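Long-range contacts in glycoside hydrolase (Streptococcus pneumoniae serotype 4, PDB 6ORH), which probably hydrolyses alpha-L-fucosidic linkages as a family 29 glycoside hydrolase, helping to degrade host-derived carbohydrate antigens: residues Y84-T89 and L147-E152; R138-N143 and N182-K187; D45-N50 and V95-R100; E108-A113 and P157-A162. The protein carries 2 engineered substitutions. All coordinates share one frame; numbering follows the deposited sequence.

Interaction 1 of 4, residues Y84-T89 and L147-E152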
# COMPACT_ATOMS: atom_id res chain seq x y z
N TYR A 84 -16.79 12.01 34.67
CA TYR A 84 -18.16 11.95 35.17
C TYR A 84 -18.04 11.78 36.68
O TYR A 84 -17.01 11.35 37.17
CB TYR A 84 -18.98 10.84 34.50
CG TYR A 84 -18.62 9.43 34.92
CD1 TYR A 84 -17.55 8.76 34.34
CD2 TYR A 84 -19.32 8.78 35.94
CE1 TYR A 84 -17.21 7.47 34.74
CE2 TYR A 84 -18.98 7.50 36.36
CZ TYR A 84 -17.91 6.84 35.77
OH TYR A 84 -17.56 5.59 36.21
N PRO A 85 -19.08 12.15 37.47
CA PRO A 85 -19.01 12.06 38.93
C PRO A 85 -19.12 10.66 39.53
O PRO A 85 -20.08 10.30 40.23
CB PRO A 85 -20.12 13.05 39.33
CG PRO A 85 -21.14 12.87 38.25
CD PRO A 85 -20.32 12.77 36.98
N THR A 86 -18.11 9.85 39.25
CA THR A 86 -18.05 8.49 39.76
C THR A 86 -18.11 8.48 41.29
O THR A 86 -17.61 9.39 41.95
CB THR A 86 -16.74 7.83 39.29
OG1 THR A 86 -16.64 6.51 39.79
CG2 THR A 86 -15.48 8.63 39.61
N ALA A 87 -18.66 7.38 41.82
CA ALA A 87 -18.68 7.17 43.26
C ALA A 87 -17.33 6.65 43.75
O ALA A 87 -17.12 6.55 44.97
CB ALA A 87 -19.78 6.20 43.62
N HIS A 88 -16.42 6.29 42.83
CA HIS A 88 -15.37 5.33 43.16
C HIS A 88 -13.98 5.94 43.32
O HIS A 88 -13.05 5.23 43.73
CB HIS A 88 -15.41 4.14 42.19
CG HIS A 88 -16.70 3.41 42.29
ND1 HIS A 88 -17.13 2.84 43.48
CD2 HIS A 88 -17.69 3.22 41.39
CE1 HIS A 88 -18.31 2.28 43.29
NE2 HIS A 88 -18.67 2.50 42.03
N THR A 89 -13.82 7.21 42.96
CA THR A 89 -12.60 7.96 43.22
C THR A 89 -12.96 9.41 43.49
O THR A 89 -13.98 9.89 43.01
CB THR A 89 -11.58 7.86 42.08
OG1 THR A 89 -10.47 8.66 42.47
CG2 THR A 89 -12.09 8.46 40.78
N LEU A 147 -14.14 -2.39 37.15
CA LEU A 147 -15.41 -3.07 36.92
C LEU A 147 -16.56 -2.23 37.48
O LEU A 147 -17.61 -2.10 36.85
CB LEU A 147 -15.37 -4.47 37.55
CG LEU A 147 -16.66 -5.28 37.39
CD1 LEU A 147 -17.00 -5.48 35.92
CD2 LEU A 147 -16.55 -6.63 38.10
N ALA A 148 -16.39 -1.67 38.68
CA ALA A 148 -17.42 -0.81 39.24
C ALA A 148 -17.70 0.39 38.34
O ALA A 148 -18.84 0.83 38.25
CB ALA A 148 -17.06 -0.35 40.63
N GLN A 149 -16.66 0.92 37.68
CA GLN A 149 -16.91 2.05 36.79
C GLN A 149 -17.63 1.58 35.53
O GLN A 149 -18.53 2.29 35.05
CB GLN A 149 -15.61 2.84 36.56
CG GLN A 149 -15.20 3.55 37.84
CD GLN A 149 -14.06 4.49 37.59
OE1 GLN A 149 -13.17 4.22 36.77
NE2 GLN A 149 -14.07 5.58 38.33
N LEU A 150 -17.24 0.42 34.98
CA LEU A 150 -18.00 -0.15 33.87
C LEU A 150 -19.49 -0.20 34.24
O LEU A 150 -20.34 0.17 33.42
CB LEU A 150 -17.50 -1.55 33.50
CG LEU A 150 -16.14 -1.64 32.78
CD1 LEU A 150 -15.80 -3.10 32.52
CD2 LEU A 150 -16.18 -0.86 31.48
N LYS A 151 -19.80 -0.67 35.46
CA LYS A 151 -21.19 -0.82 35.89
C LYS A 151 -21.87 0.55 35.97
O LYS A 151 -23.00 0.72 35.51
CB LYS A 151 -21.22 -1.54 37.24
CG LYS A 151 -20.90 -3.03 37.10
CD LYS A 151 -20.83 -3.75 38.43
CE LYS A 151 -20.57 -5.23 38.27
NZ LYS A 151 -20.53 -5.88 39.61
N GLU A 152 -21.18 1.54 36.55
CA GLU A 152 -21.73 2.88 36.65
C GLU A 152 -22.08 3.44 35.28
O GLU A 152 -23.10 4.11 35.10
CB GLU A 152 -20.69 3.87 37.18
CG GLU A 152 -20.59 3.86 38.66
CD GLU A 152 -19.66 4.93 39.22
OE1 GLU A 152 -18.57 5.16 38.63
OE2 GLU A 152 -20.05 5.56 40.22
O HOH W 1 -20.55 0.72 40.38
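Glu152 OE1 is gripped by two hydroxyls of the facing loop. Thr86 OG1 donates to Glu152 OE1 at 2.6 Å on the syn side. Tyr84 OH donates to Glu152 OE1 at 2.7 Å on the anti side, lifted 28° from the carboxylate plane. The Glu152 chain is extended beyond CG, and Glu152 OE2 accepts through its syn lone pair from Ala87 N at 2.8 Å in a nearly straight bond. Thr86 OG1 both donates and accepts: while bonded to Glu152 it takes a bond from Gln149 NE2 at 3.1 Å, with the oxygen close to the amide plane. It also takes the backbone N of His88, two residues on, in an ST turn. OG1 lies anti to its backbone N (chi1 179°), beside the carbonyl carbon, where Glu152 OE1 and Gln149 NE2 both meet it. Beside this network, Ala148 CB makes a CH-pi contact over one face of the His88 ring, 3.8 Å from its centroid, and a water joins His88 NE2 to Ala148 O. This belongs to the TIM-barrel domain, where the long loop after strand 70-74 lies against helix 139-154. Three donors, all from residues 84-87, would be expected to stabilise the negative charge of this carboxylate.

Interaction 2 of 4, residues R138-N143 and N182-K187. With EDO (1,2-ethanediol), chain F.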
# COMPACT_ATOMS: atom_id res chain seq x y z
N ARG A 138 -2.13 -4.89 44.59
CA ARG A 138 -3.50 -4.46 44.85
C ARG A 138 -4.36 -4.69 43.61
O ARG A 138 -5.38 -4.00 43.46
CB ARG A 138 -3.55 -2.97 45.19
CG ARG A 138 -2.65 -2.60 46.37
CD ARG A 138 -2.54 -1.13 46.66
NE ARG A 138 -1.80 -0.94 47.90
CZ ARG A 138 -1.36 0.24 48.34
NH1 ARG A 138 -1.57 1.35 47.65
NH2 ARG A 138 -0.69 0.29 49.48
N GLU A 139 -3.96 -5.63 42.76
CA GLU A 139 -4.58 -5.64 41.43
C GLU A 139 -6.02 -6.15 41.51
O GLU A 139 -6.86 -5.74 40.72
CB GLU A 139 -3.76 -6.39 40.38
CG GLU A 139 -3.50 -7.82 40.74
CD GLU A 139 -2.65 -8.60 39.76
OE1 GLU A 139 -2.40 -9.78 40.05
OE2 GLU A 139 -2.19 -8.02 38.72
N ALA A 140 -6.33 -7.00 42.51
CA ALA A 140 -7.72 -7.38 42.64
C ALA A 140 -8.58 -6.14 42.94
O ALA A 140 -9.70 -6.01 42.42
CB ALA A 140 -7.90 -8.49 43.66
N ASP A 141 -8.06 -5.23 43.78
CA ASP A 141 -8.79 -4.02 44.12
C ASP A 141 -8.88 -3.11 42.90
O ASP A 141 -9.92 -2.49 42.67
CB ASP A 141 -8.21 -3.29 45.33
CG ASP A 141 -8.61 -3.88 46.68
OD1 ASP A 141 -9.53 -4.70 46.71
OD2 ASP A 141 -8.01 -3.48 47.70
N TYR A 142 -7.82 -3.05 42.09
CA TYR A 142 -7.87 -2.16 40.92
C TYR A 142 -8.91 -2.69 39.94
O TYR A 142 -9.71 -1.90 39.39
CB TYR A 142 -6.53 -2.00 40.18
CG TYR A 142 -6.71 -1.12 38.97
CD1 TYR A 142 -6.94 0.24 39.11
CD2 TYR A 142 -6.83 -1.66 37.70
CE1 TYR A 142 -7.23 1.06 38.01
CE2 TYR A 142 -7.09 -0.86 36.59
CZ TYR A 142 -7.32 0.49 36.75
OH TYR A 142 -7.59 1.30 35.66
N ASN A 143 -8.88 -4.02 39.73
CA ASN A 143 -9.88 -4.63 38.85
C ASN A 143 -11.30 -4.34 39.32
O ASN A 143 -12.19 -4.11 38.49
CB ASN A 143 -9.65 -6.13 38.69
CG ASN A 143 -8.58 -6.37 37.65
OD1 ASN A 143 -8.83 -6.19 36.46
ND2 ASN A 143 -7.40 -6.79 38.08
N ASN A 182 -2.39 -7.02 35.98
CA ASN A 182 -3.08 -7.92 35.08
C ASN A 182 -4.58 -7.70 35.26
O ASN A 182 -5.05 -7.48 36.38
CB ASN A 182 -2.74 -9.39 35.37
CG ASN A 182 -1.34 -9.79 34.96
OD1 ASN A 182 -0.76 -9.25 34.02
ND2 ASN A 182 -0.81 -10.81 35.61
N TYR A 183 -5.32 -7.75 34.15
CA TYR A 183 -6.73 -7.37 34.15
C TYR A 183 -7.64 -8.60 34.10
O TYR A 183 -7.34 -9.58 33.43
CB TYR A 183 -7.02 -6.48 32.93
CG TYR A 183 -6.15 -5.26 32.85
CD1 TYR A 183 -6.09 -4.37 33.92
CD2 TYR A 183 -5.35 -5.01 31.75
CE1 TYR A 183 -5.29 -3.24 33.86
CE2 TYR A 183 -4.55 -3.88 31.67
CZ TYR A 183 -4.53 -2.99 32.73
OH TYR A 183 -3.76 -1.87 32.68
N GLU A 184 -8.77 -8.50 34.81
CA GLU A 184 -9.76 -9.56 34.84
C GLU A 184 -10.68 -9.41 33.63
O GLU A 184 -11.88 -9.19 33.78
CB GLU A 184 -10.53 -9.52 36.16
CG GLU A 184 -9.67 -9.94 37.36
CD GLU A 184 -10.37 -9.74 38.69
OE1 GLU A 184 -11.61 -9.83 38.74
OE2 GLU A 184 -9.65 -9.47 39.70
N PHE A 185 -10.12 -9.63 32.43
CA PHE A 185 -10.83 -9.33 31.19
C PHE A 185 -12.17 -10.08 31.10
O PHE A 185 -13.20 -9.48 30.77
CB PHE A 185 -9.94 -9.68 30.00
CG PHE A 185 -8.86 -8.68 29.71
CD1 PHE A 185 -9.18 -7.40 29.29
CD2 PHE A 185 -7.51 -9.05 29.75
CE1 PHE A 185 -8.19 -6.48 28.97
CE2 PHE A 185 -6.52 -8.13 29.41
CZ PHE A 185 -6.86 -6.85 29.01
N GLU A 186 -12.17 -11.37 31.40
CA GLU A 186 -13.40 -12.15 31.25
C GLU A 186 -14.53 -11.61 32.13
O GLU A 186 -15.69 -11.56 31.70
CB GLU A 186 -13.15 -13.65 31.42
CG GLU A 186 -12.38 -14.22 30.25
CD GLU A 186 -12.94 -14.03 28.84
OE1 GLU A 186 -14.20 -13.93 28.67
OE2 GLU A 186 -12.13 -13.99 27.91
N LYS A 187 -14.22 -11.22 33.37
CA LYS A 187 -15.22 -10.67 34.26
C LYS A 187 -15.72 -9.34 33.71
O LYS A 187 -16.92 -9.09 33.72
CB LYS A 187 -14.63 -10.52 35.67
CG LYS A 187 -15.64 -10.17 36.73
CD LYS A 187 -15.07 -10.32 38.12
CE LYS A 187 -16.10 -9.99 39.19
NZ LYS A 187 -15.44 -9.97 40.52
C1 EDO F . -14.78 -12.74 24.24
O1 EDO F . -13.68 -13.37 24.86
C2 EDO F . -16.04 -12.98 24.97
O2 EDO F . -15.88 -13.26 26.37
O HOH W 2 -11.36 -8.13 41.53
O HOH W 3 -12.88 -7.25 37.68
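The loop Asn182-Glu184 runs past the first turn of helix 139-154, its backbone coming nearest where the CA atoms of Asn143 and Tyr183 lie 6.3 Å apart. Asn143 does most of the joining, by using both ends of its amide. Asn143 OD1 accepts from Glu184 N at 2.8 Å, the donor standing 55° above the carbonyl plane. Asn143 ND2 gives a nearly straight bond to Asn182 O at 3.0 Å that lies in both amide and carbonyl planes, and a second, more bent one to Glu139 O one helical turn back. A third anchor is Glu139, extended beyond CG, whose OE2 receives Asn182 N at 2.9 Å nearly along the C-O axis. In the TIM barrel the two helices are successive: helix 139-154 follows strand 119-124, and helix 185-196 comes after strand 167-169. Asn143 OD1 thus bonds the backbone N of Glu184, the N-cap residue of the second helix and the centre of an inverse gamma turn. The Glu184 carboxylate is stacked on the Asn143 amide, the planes 28° apart, with Glu184 OE2 3.5 Å from Asn143 CB. Deeper in, Tyr142 CE2 meets Tyr183 CE1 at 4.0 Å, and Tyr183 OH bonds Tyr134 OH. A water donates to both Ala140 O and Glu184 OE2, bridging the two segments.

Interaction 3 of 4, residues D45-N50 and V95-R100. With EDO (1,2-ethanediol), chain J.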
# COMPACT_ATOMS: atom_id res chain seq x y z
N ASP A 45 -3.61 19.05 38.31
CA ASP A 45 -4.42 19.75 39.29
C ASP A 45 -5.84 19.89 38.74
O ASP A 45 -6.02 20.57 37.73
CB ASP A 45 -3.80 21.11 39.60
CG ASP A 45 -4.57 21.93 40.63
OD1 ASP A 45 -5.64 21.46 41.07
OD2 ASP A 45 -4.09 23.01 40.99
N PRO A 46 -6.87 19.28 39.37
CA PRO A 46 -8.26 19.43 38.92
C PRO A 46 -8.73 20.87 38.78
O PRO A 46 -9.66 21.14 38.02
CB PRO A 46 -9.08 18.65 39.96
CG PRO A 46 -8.10 17.59 40.48
CD PRO A 46 -6.78 18.35 40.52
N GLU A 47 -8.09 21.82 39.49
CA GLU A 47 -8.52 23.21 39.38
C GLU A 47 -8.26 23.76 37.97
O GLU A 47 -8.91 24.73 37.57
CB GLU A 47 -7.89 24.09 40.47
CG GLU A 47 -8.07 23.53 41.87
CD GLU A 47 -9.40 23.80 42.57
OE1 GLU A 47 -10.24 24.53 42.01
OE2 GLU A 47 -9.60 23.26 43.68
N ARG A 48 -7.34 23.13 37.22
CA ARG A 48 -7.02 23.60 35.87
C ARG A 48 -8.10 23.18 34.87
O ARG A 48 -8.18 23.74 33.77
CB ARG A 48 -5.64 23.10 35.43
CG ARG A 48 -4.46 23.66 36.22
CD ARG A 48 -3.81 24.86 35.57
NE ARG A 48 -3.17 24.55 34.29
CZ ARG A 48 -1.92 24.13 34.15
NH1 ARG A 48 -1.14 23.97 35.20
NH2 ARG A 48 -1.43 23.87 32.94
N PHE A 49 -8.95 22.22 35.25
CA PHE A 49 -9.98 21.72 34.34
C PHE A 49 -11.21 22.63 34.41
O PHE A 49 -12.11 22.39 35.23
CB PHE A 49 -10.33 20.25 34.65
CG PHE A 49 -11.27 19.64 33.65
CD1 PHE A 49 -10.81 19.25 32.39
CD2 PHE A 49 -12.63 19.53 33.92
CE1 PHE A 49 -11.70 18.77 31.43
CE2 PHE A 49 -13.51 19.01 32.99
CZ PHE A 49 -13.03 18.61 31.75
N ASN A 50 -11.28 23.62 33.51
CA ASN A 50 -12.39 24.57 33.50
C ASN A 50 -12.73 25.05 32.08
O ASN A 50 -12.55 26.21 31.73
CB ASN A 50 -12.26 25.72 34.50
CG ASN A 50 -13.53 26.53 34.58
OD1 ASN A 50 -14.61 26.09 34.16
ND2 ASN A 50 -13.42 27.74 35.10
N VAL A 95 -14.27 17.54 41.78
CA VAL A 95 -13.39 18.47 42.48
C VAL A 95 -12.82 19.53 41.53
O VAL A 95 -11.89 20.27 41.89
CB VAL A 95 -12.28 17.73 43.25
CG1 VAL A 95 -12.85 16.84 44.36
CG2 VAL A 95 -11.36 16.93 42.35
N SER A 96 -13.41 19.65 40.33
CA SER A 96 -12.98 20.67 39.39
C SER A 96 -13.95 21.85 39.46
O SER A 96 -15.08 21.70 39.91
CB SER A 96 -12.88 20.12 37.99
OG SER A 96 -14.13 20.17 37.32
N PRO A 97 -13.55 23.07 39.04
CA PRO A 97 -14.48 24.20 39.02
C PRO A 97 -15.49 24.17 37.88
O PRO A 97 -16.45 24.95 37.88
CB PRO A 97 -13.59 25.43 38.90
CG PRO A 97 -12.27 24.93 38.36
CD PRO A 97 -12.18 23.45 38.68
N TRP A 98 -15.28 23.28 36.91
CA TRP A 98 -16.21 23.21 35.80
C TRP A 98 -17.62 22.95 36.35
O TRP A 98 -17.79 22.06 37.17
CB TRP A 98 -15.75 22.06 34.87
CG TRP A 98 -16.61 21.86 33.66
CD1 TRP A 98 -16.90 22.80 32.72
CD2 TRP A 98 -17.28 20.65 33.24
NE1 TRP A 98 -17.72 22.27 31.75
CE2 TRP A 98 -17.96 20.95 32.04
CE3 TRP A 98 -17.37 19.36 33.76
CZ2 TRP A 98 -18.74 20.01 31.38
CZ3 TRP A 98 -18.11 18.41 33.09
CH2 TRP A 98 -18.78 18.73 31.90
N ARG A 99 -18.63 23.71 35.88
CA ARG A 99 -20.02 23.54 36.34
C ARG A 99 -20.12 23.57 37.87
O ARG A 99 -21.00 22.93 38.46
CB ARG A 99 -20.64 22.26 35.77
CG ARG A 99 -20.43 22.07 34.28
CD ARG A 99 -21.41 22.87 33.46
NE ARG A 99 -21.42 22.39 32.08
CZ ARG A 99 -21.11 23.14 31.02
NH1 ARG A 99 -20.76 24.41 31.17
NH2 ARG A 99 -21.15 22.62 29.80
N ARG A 100 -19.20 24.30 38.51
CA ARG A 100 -19.12 24.41 39.97
C ARG A 100 -19.10 23.05 40.65
O ARG A 100 -19.73 22.87 41.69
CB ARG A 100 -20.26 25.25 40.53
CG ARG A 100 -19.82 26.61 41.07
CD ARG A 100 -21.01 27.56 41.05
NE ARG A 100 -21.81 27.31 39.86
CZ ARG A 100 -22.68 28.18 39.35
NH1 ARG A 100 -22.85 29.35 39.95
NH2 ARG A 100 -23.36 27.89 38.26
C1 EDO J . -21.83 26.07 28.38
O1 EDO J . -20.55 25.69 28.80
C2 EDO J . -21.86 27.52 28.39
O2 EDO J . -21.36 27.94 29.64
O HOH W 4 -9.64 20.28 43.46
O HOH W 5 -17.72 26.14 34.47
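Two loops of the TIM-barrel domain meet here, residues Pro46-Asn50 from the connection ahead of helix 56-65 and Val95-Trp98 from the one ahead of helix 105-116. No direct hydrogen bond joins them, and the contact rests on apolar side chains packed against each other and against backbone carbonyls. Pro46 begins a 3-10 turn, secured by an Asx turn in which Asp45 OD1 accepts from Glu47 N. The Pro46 ring lies alongside Val95, with Pro46 CB 3.7 Å from Val95 CG2. Phe49, its CG anti to the backbone N (chi1 -173°), directs its ring edge toward the face of Trp98 in an offset edge-to-face pair. The planes stand 79° apart, and Phe49 CE2 reaches Trp98 CE3 at 4.0 Å. Phe49 O lies 3.6 Å from Pro97 CD, with Trp98 CB also near, and is buried with no hydrogen-bonding partner. Arg99 CG covers a face of the Trp98 ring, while Arg99 NE forms a salt bridge with Glu108. Two waters bridge the loops: one donates to Glu47 OE2 and Val95 O, the other accepts from Arg99 N and donates to Asn50 OD1 at 3.1 Å.

Interaction 4 of 4, residues E108-A113 and P157-A162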
# COMPACT_ATOMS: atom_id res chain seq x y z
N GLU A 108 -23.59 15.09 29.53
CA GLU A 108 -23.80 16.14 28.54
C GLU A 108 -23.70 15.58 27.12
O GLU A 108 -24.56 15.87 26.28
CB GLU A 108 -22.86 17.33 28.73
CG GLU A 108 -23.08 18.00 30.08
CD GLU A 108 -22.41 19.35 30.21
OE1 GLU A 108 -21.75 19.80 29.26
OE2 GLU A 108 -22.53 19.95 31.32
N VAL A 109 -22.69 14.73 26.88
CA VAL A 109 -22.54 14.14 25.56
C VAL A 109 -23.71 13.20 25.27
O VAL A 109 -24.20 13.18 24.14
CB VAL A 109 -21.16 13.44 25.40
CG1 VAL A 109 -21.07 12.73 24.04
CG2 VAL A 109 -20.03 14.46 25.50
N SER A 110 -24.10 12.40 26.27
CA SER A 110 -25.15 11.40 26.11
C SER A 110 -26.48 12.07 25.78
O SER A 110 -27.21 11.55 24.94
CB SER A 110 -25.28 10.54 27.35
OG SER A 110 -24.12 9.72 27.51
N GLN A 111 -26.76 13.22 26.41
CA GLN A 111 -28.02 13.91 26.13
C GLN A 111 -28.07 14.32 24.67
O GLN A 111 -29.10 14.10 24.00
CB GLN A 111 -28.14 15.16 27.00
CG GLN A 111 -28.46 14.81 28.44
CD GLN A 111 -28.31 15.99 29.36
OE1 GLN A 111 -27.58 16.95 29.08
NE2 GLN A 111 -29.00 15.92 30.49
N ALA A 112 -26.97 14.94 24.20
CA ALA A 112 -26.87 15.36 22.81
C ALA A 112 -26.90 14.17 21.85
O ALA A 112 -27.59 14.18 20.83
CB ALA A 112 -25.64 16.23 22.62
N ALA A 113 -26.12 13.11 22.14
CA ALA A 113 -26.16 11.93 21.29
C ALA A 113 -27.57 11.36 21.20
O ALA A 113 -27.96 10.91 20.14
CB ALA A 113 -25.22 10.87 21.84
N PRO A 157 -29.49 4.62 32.53
CA PRO A 157 -30.25 4.93 31.33
C PRO A 157 -29.98 6.33 30.78
O PRO A 157 -30.32 6.60 29.63
CB PRO A 157 -31.73 4.73 31.75
CG PRO A 157 -31.71 4.90 33.27
CD PRO A 157 -30.36 4.37 33.71
N ASN A 158 -29.35 7.20 31.57
CA ASN A 158 -29.08 8.56 31.13
C ASN A 158 -27.73 8.64 30.39
O ASN A 158 -27.35 9.73 29.94
CB ASN A 158 -29.03 9.53 32.30
CG ASN A 158 -30.33 9.51 33.08
OD1 ASN A 158 -31.37 9.85 32.53
ND2 ASN A 158 -30.28 9.03 34.31
N TYR A 159 -27.00 7.53 30.35
CA TYR A 159 -25.75 7.51 29.59
C TYR A 159 -25.92 6.69 28.33
O TYR A 159 -26.72 5.77 28.31
CB TYR A 159 -24.62 6.89 30.43
CG TYR A 159 -24.17 7.67 31.63
CD1 TYR A 159 -24.27 9.06 31.70
CD2 TYR A 159 -23.60 7.00 32.72
CE1 TYR A 159 -23.80 9.77 32.80
CE2 TYR A 159 -23.13 7.69 33.83
CZ TYR A 159 -23.23 9.08 33.86
OH TYR A 159 -22.77 9.77 34.95
N GLY A 160 -25.20 7.06 27.25
CA GLY A 160 -25.34 6.34 26.00
C GLY A 160 -26.36 7.03 25.12
O GLY A 160 -26.88 8.09 25.49
N ASN A 161 -26.65 6.39 23.99
CA ASN A 161 -27.71 6.81 23.09
C ASN A 161 -28.98 6.13 23.59
O ASN A 161 -29.16 4.94 23.36
CB ASN A 161 -27.35 6.41 21.66
CG ASN A 161 -28.44 6.74 20.65
OD1 ASN A 161 -29.38 7.45 21.00
ND2 ASN A 161 -28.27 6.34 19.41
N ALA A 162 -29.83 6.88 24.31
CA ALA A 162 -31.03 6.32 24.94
C ALA A 162 -30.68 5.09 25.77
O ALA A 162 -31.30 4.04 25.62
CB ALA A 162 -32.09 6.01 23.89
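Ser110 is the side chain of helix 105-116 that reaches the backbone of the 157-162 loop. Its OG stands beside the backbone N and anti to the carbonyl carbon (chi1 -68°), a rotation that lets it serve two backbones at once. Ser110 OG accepts from Gly160 N at 2.9 Å and bonds Leu106 O one turn earlier, so the hydroxyl has one partner in the loop and one in its own helix. Ser110 CB rests 3.4 Å from Asn158 O, and Ser110 OG lies 3.4 Å from Tyr159 CA. Gly160 adopts a positive phi of 94° with an extended psi, a shape seldom taken by residues that carry a CB, and the loop passes close to the helix, the CA atoms of Ser110 and Gly160 5.1 Å apart. The first bond of the Tyr159 side chain points away from the helix segment, though CB stays near Ser110 OG; its ring touches Leu106 and Leu107, and its OH bonds Asp104. Asn161 has CG anti to its backbone N (chi1 177°), and its ND2 bonds Asp117 and Asp119. The contact sets the connection between helix 139-154 and strand 167-169 against helix 105-116, whose Ser110 and Ala113 also touch Met120 of strand 119-124, and whose Val109 and Ala112 meet helix 56-65.

All four contacts lie in the TIM-barrel domain, but their chemistry differs with depth. Interaction 4 is the buried one, where one serine hydroxyl bonds a loop backbone N across the segments; the other three are partly buried and nearer the surface. Interactions 1 and 2 both use helix 139-154, the first through a carboxylate gathering two hydroxyls and a backbone N-H, the second through an asparagine amide, and they touch where Leu147 packs on Lys187. Interaction 3 is instead chiefly apolar and joined by water. Glu108 links it to interaction 4 by a salt bridge with Arg99, while Tyr84 and Tyr159 bring interactions 1 and 4 together. Interactions 2 and 3 stay apart, their centres about 30 Å from each other.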